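Long-range contact in hydroquinone dioxygenase large subunit (Pseudomonas sp., PDB 4ZXA), which probably catalyses, with its small-subunit partner, the iron-dependent ring cleavage of hydroquinone by dioxygen in a cupin-type active site: residues 91-104 / 114-126. Residues are numbered along the deposited sequence; the frame is centred on the assembly and turned at random.
Sequences TRNYYGKVDLYAGT and VNYTENFETPLIM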
loop_
_atom_site.group_PDB
_atom_site.type_symbol
_atom_site.label_atom_id
_atom_site.label_comp_id
_atom_site.label_asym_id
_atom_site.label_seq_id
_atom_site.Cartn_x
_atom_site.Cartn_y
_atom_site.Cartn_z
ATOM N N THR E 91 -6.071 12.643 10.597
ATOM C CA THR E 91 -6.492 13.458 11.718
ATOM C C THR E 91 -5.470 14.543 11.999
ATOM O O THR E 91 -4.291 14.409 11.677
ATOM C CB THR E 91 -6.715 12.618 12.974
ATOM O OG1 THR E 91 -5.587 11.782 13.196
ATOM C CG2 THR E 91 -7.924 11.734 12.801
ATOM N N ARG E 92 -5.931 15.636 12.581
ATOM C CA ARG E 92 -5.042 16.719 12.945
ATOM C C ARG E 92 -5.353 16.927 14.395
ATOM O O ARG E 92 -6.498 17.163 14.744
ATOM C CB ARG E 92 -5.376 17.977 12.143
ATOM C CG ARG E 92 -4.194 18.906 11.893
ATOM C CD ARG E 92 -3.599 19.493 13.184
ATOM N NE ARG E 92 -2.713 20.620 12.879
ATOM C CZ ARG E 92 -1.972 21.275 13.772
ATOM N NH1 ARG E 92 -1.979 20.913 15.046
ATOM N NH2 ARG E 92 -1.217 22.291 13.384
ATOM N N ASN E 93 -4.357 16.778 15.255
ATOM C CA ASN E 93 -4.605 16.975 16.668
ATOM C C ASN E 93 -4.565 18.465 16.958
ATOM O O ASN E 93 -3.579 19.138 16.622
ATOM C CB ASN E 93 -3.585 16.228 17.532
ATOM C CG ASN E 93 -4.067 16.034 18.967
ATOM O OD1 ASN E 93 -5.081 16.602 19.368
ATOM N ND2 ASN E 93 -3.340 15.224 19.743
ATOM N N TYR E 94 -5.632 18.941 17.584
ATOM C CA TYR E 94 -5.745 20.314 18.030
ATOM C C TYR E 94 -5.697 20.400 19.555
ATOM O O TYR E 94 -6.083 21.401 20.142
ATOM C CB TYR E 94 -6.956 21.008 17.410
ATOM C CG TYR E 94 -6.692 21.386 15.976
ATOM C CD1 TYR E 94 -5.675 22.265 15.654
ATOM C CD2 TYR E 94 -7.428 20.833 14.940
ATOM C CE1 TYR E 94 -5.411 22.603 14.350
ATOM C CE2 TYR E 94 -7.169 21.166 13.630
ATOM C CZ TYR E 94 -6.159 22.053 13.342
ATOM O OH TYR E 94 -5.890 22.395 12.043
ATOM N N TYR E 95 -5.177 19.344 20.175
ATOM C CA TYR E 95 -4.958 19.325 21.621
ATOM C C TYR E 95 -6.145 19.600 22.554
ATOM O O TYR E 95 -6.084 20.472 23.413
ATOM C CB TYR E 95 -3.753 20.205 21.937
ATOM C CG TYR E 95 -2.704 20.067 20.862
ATOM C CD1 TYR E 95 -2.151 18.829 20.569
ATOM C CD2 TYR E 95 -2.300 21.155 20.111
ATOM C CE1 TYR E 95 -1.210 18.686 19.582
ATOM C CE2 TYR E 95 -1.359 21.020 19.119
ATOM C CZ TYR E 95 -0.816 19.783 18.860
ATOM O OH TYR E 95 0.125 19.640 17.874
ATOM N N GLY E 96 -7.229 18.862 22.340
ATOM C CA GLY E 96 -8.455 18.990 23.111
ATOM C C GLY E 96 -9.592 18.663 22.171
ATOM O O GLY E 96 -10.601 18.069 22.537
ATOM N N LYS E 97 -9.384 19.071 20.935
ATOM C CA LYS E 97 -10.238 18.761 19.788
ATOM C C LYS E 97 -9.393 18.084 18.701
ATOM O O LYS E 97 -8.199 18.363 18.567
ATOM C CB LYS E 97 -10.872 20.040 19.229
ATOM C CG LYS E 97 -11.925 20.680 20.136
ATOM C CD LYS E 97 -12.135 22.163 19.788
ATOM C CE LYS E 97 -13.513 22.665 20.221
ATOM N NZ LYS E 97 -13.823 22.405 21.661
ATOM N N VAL E 98 -10.001 17.190 17.928
ATOM C CA VAL E 98 -9.297 16.552 16.823
ATOM C C VAL E 98 -10.129 16.602 15.551
ATOM O O VAL E 98 -11.278 16.161 15.548
ATOM C CB VAL E 98 -8.991 15.067 17.113
ATOM C CG1 VAL E 98 -8.413 14.402 15.874
ATOM C CG2 VAL E 98 -8.051 14.920 18.302
ATOM N N ASP E 99 -9.547 17.129 14.475
ATOM C CA ASP E 99 -10.183 17.085 13.165
ATOM C C ASP E 99 -10.063 15.693 12.554
ATOM O O ASP E 99 -8.981 15.126 12.513
ATOM C CB ASP E 99 -9.530 18.088 12.214
ATOM C CG ASP E 99 -10.123 19.476 12.327
ATOM O OD1 ASP E 99 -10.953 19.686 13.231
ATOM O OD2 ASP E 99 -9.754 20.364 11.524
ATOM N N LEU E 100 -11.179 15.141 12.077
ATOM C CA LEU E 100 -11.126 13.995 11.168
ATOM C C LEU E 100 -11.436 14.511 9.779
ATOM O O LEU E 100 -12.459 15.163 9.577
ATOM C CB LEU E 100 -12.132 12.914 11.549
ATOM C CG LEU E 100 -12.146 11.698 10.626
ATOM C CD1 LEU E 100 -10.757 11.078 10.490
ATOM C CD2 LEU E 100 -13.108 10.663 11.159
ATOM N N TYR E 101 -10.550 14.228 8.829
ATOM C CA TYR E 101 -10.712 14.719 7.466
ATOM C C TYR E 101 -10.556 13.642 6.399
ATOM O O TYR E 101 -9.882 12.633 6.604
ATOM C CB TYR E 101 -9.732 15.853 7.181
ATOM C CG TYR E 101 -8.272 15.488 7.405
ATOM C CD1 TYR E 101 -7.638 15.802 8.602
ATOM C CD2 TYR E 101 -7.527 14.855 6.417
ATOM C CE1 TYR E 101 -6.314 15.499 8.813
ATOM C CE2 TYR E 101 -6.187 14.538 6.621
ATOM C CZ TYR E 101 -5.595 14.862 7.825
ATOM O OH TYR E 101 -4.280 14.555 8.055
ATOM N N ALA E 102 -11.184 13.881 5.252
ATOM C CA ALA E 102 -11.081 13.002 4.092
ATOM C C ALA E 102 -10.804 13.854 2.877
ATOM O O ALA E 102 -11.696 14.548 2.396
ATOM C CB ALA E 102 -12.376 12.204 3.886
ATOM N N GLY E 103 -9.570 13.801 2.383
ATOM C CA GLY E 103 -9.190 14.512 1.178
ATOM C C GLY E 103 -8.897 15.982 1.411
ATOM O O GLY E 103 -8.488 16.706 0.513
ATOM N N THR E 104 -9.104 16.442 2.629
ATOM C CA THR E 104 -8.986 17.865 2.882
ATOM C C THR E 104 -7.573 18.359 2.609
ATOM O O THR E 104 -7.373 19.471 2.130
ATOM C CB THR E 104 -9.402 18.204 4.310
ATOM O OG1 THR E 104 -10.802 17.962 4.444
ATOM C CG2 THR E 104 -9.095 19.672 4.628
ATOM N N VAL E 114 -14.463 17.741 -3.045
ATOM C CA VAL E 114 -15.081 16.489 -2.609
ATOM C C VAL E 114 -14.572 16.053 -1.235
ATOM O O VAL E 114 -14.851 14.945 -0.771
ATOM C CB VAL E 114 -14.824 15.340 -3.594
ATOM C CG1 VAL E 114 -15.328 15.703 -4.980
ATOM C CG2 VAL E 114 -13.349 14.998 -3.630
ATOM N N ASN E 115 -13.814 16.927 -0.590
ATOM C CA ASN E 115 -13.287 16.637 0.725
ATOM C C ASN E 115 -14.301 16.969 1.817
ATOM O O ASN E 115 -15.244 17.720 1.601
ATOM C CB ASN E 115 -12.028 17.463 0.947
ATOM C CG ASN E 115 -12.260 18.946 0.707
ATOM O OD1 ASN E 115 -12.589 19.367 -0.407
ATOM N ND2 ASN E 115 -12.083 19.747 1.752
ATOM N N TYR E 116 -14.092 16.417 3.001
ATOM C CA TYR E 116 -14.865 16.816 4.168
ATOM C C TYR E 116 -14.011 16.726 5.435
ATOM O O TYR E 116 -13.215 15.795 5.592
ATOM C CB TYR E 116 -16.116 15.945 4.296
ATOM C CG TYR E 116 -16.931 16.188 5.545
ATOM C CD1 TYR E 116 -17.807 17.270 5.641
ATOM C CD2 TYR E 116 -16.848 15.319 6.620
ATOM C CE1 TYR E 116 -18.569 17.478 6.794
ATOM C CE2 TYR E 116 -17.600 15.514 7.769
ATOM C CZ TYR E 116 -18.455 16.595 7.857
ATOM O OH TYR E 116 -19.184 16.765 9.015
ATOM N N THR E 117 -14.181 17.694 6.330
ATOM C CA THR E 117 -13.520 17.668 7.638
ATOM C C THR E 117 -14.558 17.909 8.725
ATOM O O THR E 117 -15.483 18.687 8.515
ATOM C CB THR E 117 -12.478 18.795 7.787
ATOM O OG1 THR E 117 -11.691 18.901 6.596
ATOM C CG2 THR E 117 -11.583 18.541 9.010
ATOM N N GLU E 118 -14.405 17.257 9.876
ATOM C CA GLU E 118 -15.278 17.515 11.018
ATOM C C GLU E 118 -14.493 17.453 12.315
ATOM O O GLU E 118 -13.621 16.606 12.469
ATOM C CB GLU E 118 -16.450 16.529 11.081
ATOM C CG GLU E 118 -17.320 16.749 12.323
ATOM C CD GLU E 118 -18.676 16.065 12.248
ATOM O OE1 GLU E 118 -18.971 15.423 11.212
ATOM O OE2 GLU E 118 -19.453 16.178 13.226
ATOM N N ASN E 119 -14.814 18.349 13.244
ATOM C CA ASN E 119 -14.073 18.473 14.499
ATOM C C ASN E 119 -14.719 17.678 15.626
ATOM O O ASN E 119 -15.937 17.535 15.664
ATOM C CB ASN E 119 -13.957 19.940 14.890
ATOM C CG ASN E 119 -12.991 20.163 16.034
ATOM O OD1 ASN E 119 -13.395 20.285 17.191
ATOM N ND2 ASN E 119 -11.704 20.223 15.716
ATOM N N PHE E 120 -13.908 17.150 16.537
ATOM C CA PHE E 120 -14.431 16.281 17.591
ATOM C C PHE E 120 -13.742 16.503 18.931
ATOM O O PHE E 120 -12.546 16.773 18.984
ATOM C CB PHE E 120 -14.299 14.806 17.194
ATOM C CG PHE E 120 -15.165 14.408 16.034
ATOM C CD1 PHE E 120 -16.466 13.980 16.236
ATOM C CD2 PHE E 120 -14.673 14.436 14.736
ATOM C CE1 PHE E 120 -17.274 13.592 15.167
ATOM C CE2 PHE E 120 -15.476 14.054 13.653
ATOM C CZ PHE E 120 -16.784 13.633 13.873
ATOM N N GLU E 121 -14.502 16.387 20.015
ATOM C CA GLU E 121 -13.914 16.399 21.348
ATOM C C GLU E 121 -13.079 15.135 21.484
ATOM O O GLU E 121 -13.569 14.024 21.265
ATOM C CB GLU E 121 -15.000 16.434 22.426
ATOM C CG GLU E 121 -15.912 17.664 22.394
ATOM C CD GLU E 121 -15.186 18.950 22.754
ATOM O OE1 GLU E 121 -14.202 18.893 23.527
ATOM O OE2 GLU E 121 -15.597 20.023 22.257
ATOM N N THR E 122 -11.818 15.290 21.849
ATOM C CA THR E 122 -10.918 14.146 21.865
ATOM C C THR E 122 -11.513 12.852 22.447
ATOM O O THR E 122 -11.396 11.784 21.845
ATOM C CB THR E 122 -9.608 14.502 22.558
ATOM O OG1 THR E 122 -8.999 15.584 21.847
ATOM C CG2 THR E 122 -8.666 13.312 22.568
ATOM N N PRO E 123 -12.170 12.938 23.607
ATOM C CA PRO E 123 -12.634 11.680 24.209
ATOM C C PRO E 123 -13.650 10.918 23.358
ATOM O O PRO E 123 -13.660 9.683 23.408
ATOM C CB PRO E 123 -13.266 12.126 25.538
ATOM C CG PRO E 123 -12.676 13.468 25.811
ATOM C CD PRO E 123 -12.441 14.102 24.466
ATOM N N LEU E 124 -14.482 11.624 22.594
ATOM C CA LEU E 124 -15.469 10.966 21.736
ATOM C C LEU E 124 -14.809 10.199 20.575
ATOM O O LEU E 124 -15.052 8.996 20.387
ATOM C CB LEU E 124 -16.500 11.975 21.209
ATOM C CG LEU E 124 -17.507 11.431 20.189
ATOM C CD1 LEU E 124 -18.301 10.262 20.771
ATOM C CD2 LEU E 124 -18.437 12.525 19.672
ATOM N N ILE E 125 -13.968 10.884 19.803
ATOM C CA ILE E 125 -13.277 10.236 18.695
ATOM C C ILE E 125 -12.358 9.130 19.200
ATOM O O ILE E 125 -12.204 8.095 18.539
ATOM C CB ILE E 125 -12.475 11.230 17.832
ATOM C CG1 ILE E 125 -11.776 10.484 16.691
ATOM C CG2 ILE E 125 -11.472 11.989 18.676
ATOM C CD1 ILE E 125 -11.421 11.360 15.530
ATOM N N MET E 126 -11.759 9.341 20.371
ATOM C CA MET E 126 -10.896 8.318 20.962
ATOM C C MET E 126 -11.695 7.077 21.343
ATOM O O MET E 126 -11.245 5.956 21.139
ATOM C CB MET E 126 -10.124 8.863 22.181
ATOM C CG MET E 126 -9.398 7.808 22.980
ATOM S SD MET E 126 -8.001 7.065 22.093
ATOM C CE MET E 126 -6.889 8.479 22.055
HETATM O O HOH W 1 -6.446 16.062 21.340
#
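Asn119 wedges its amide between Lys97 and Asp99 on one face of an antiparallel pair, strands 97-102 and 116-121, whose axes run at 151°. With CG anti to the backbone N (chi1 -169°), the amide reaches across to Asp99: ND2 of Asn119 lies 2.7 Å from OD1 of Asp99, nearly straight at 171°, with the two flat groups almost perpendicular. Its OD1 abuts the Lys97 stem 3.3 Å from CB, while NZ of that lysine forms a salt bridge to OE2 of Glu121 at 3.0 Å. Were Asn119 replaced by an alanine, the Asp99 carboxylate would probably lose this donor and a gap would open beside the lysine stem. Thr117 CG2 fills the hollow beside Asp99, and its OG1 accepts from Thr104 OG1. Near the helix the other face is apolar: Leu100 CB sits between the Phe120 ring (CE2 at 4.1 Å) and Ile125 (CD1 at 4.3 Å), whereas Val98 CB meets Ile125 CG2. Thr122 N bonds Gly96 O at 3.1 Å, tying the start of helix 122-136 to the turn between strands 89-93 and 97-102. Strand 116-121 is outermost in its sheet within this chain; strand 89-93 flanks 97-102 across from it, and Leu34 of strand 32-34 packs on Leu100, Phe120 and Ile125.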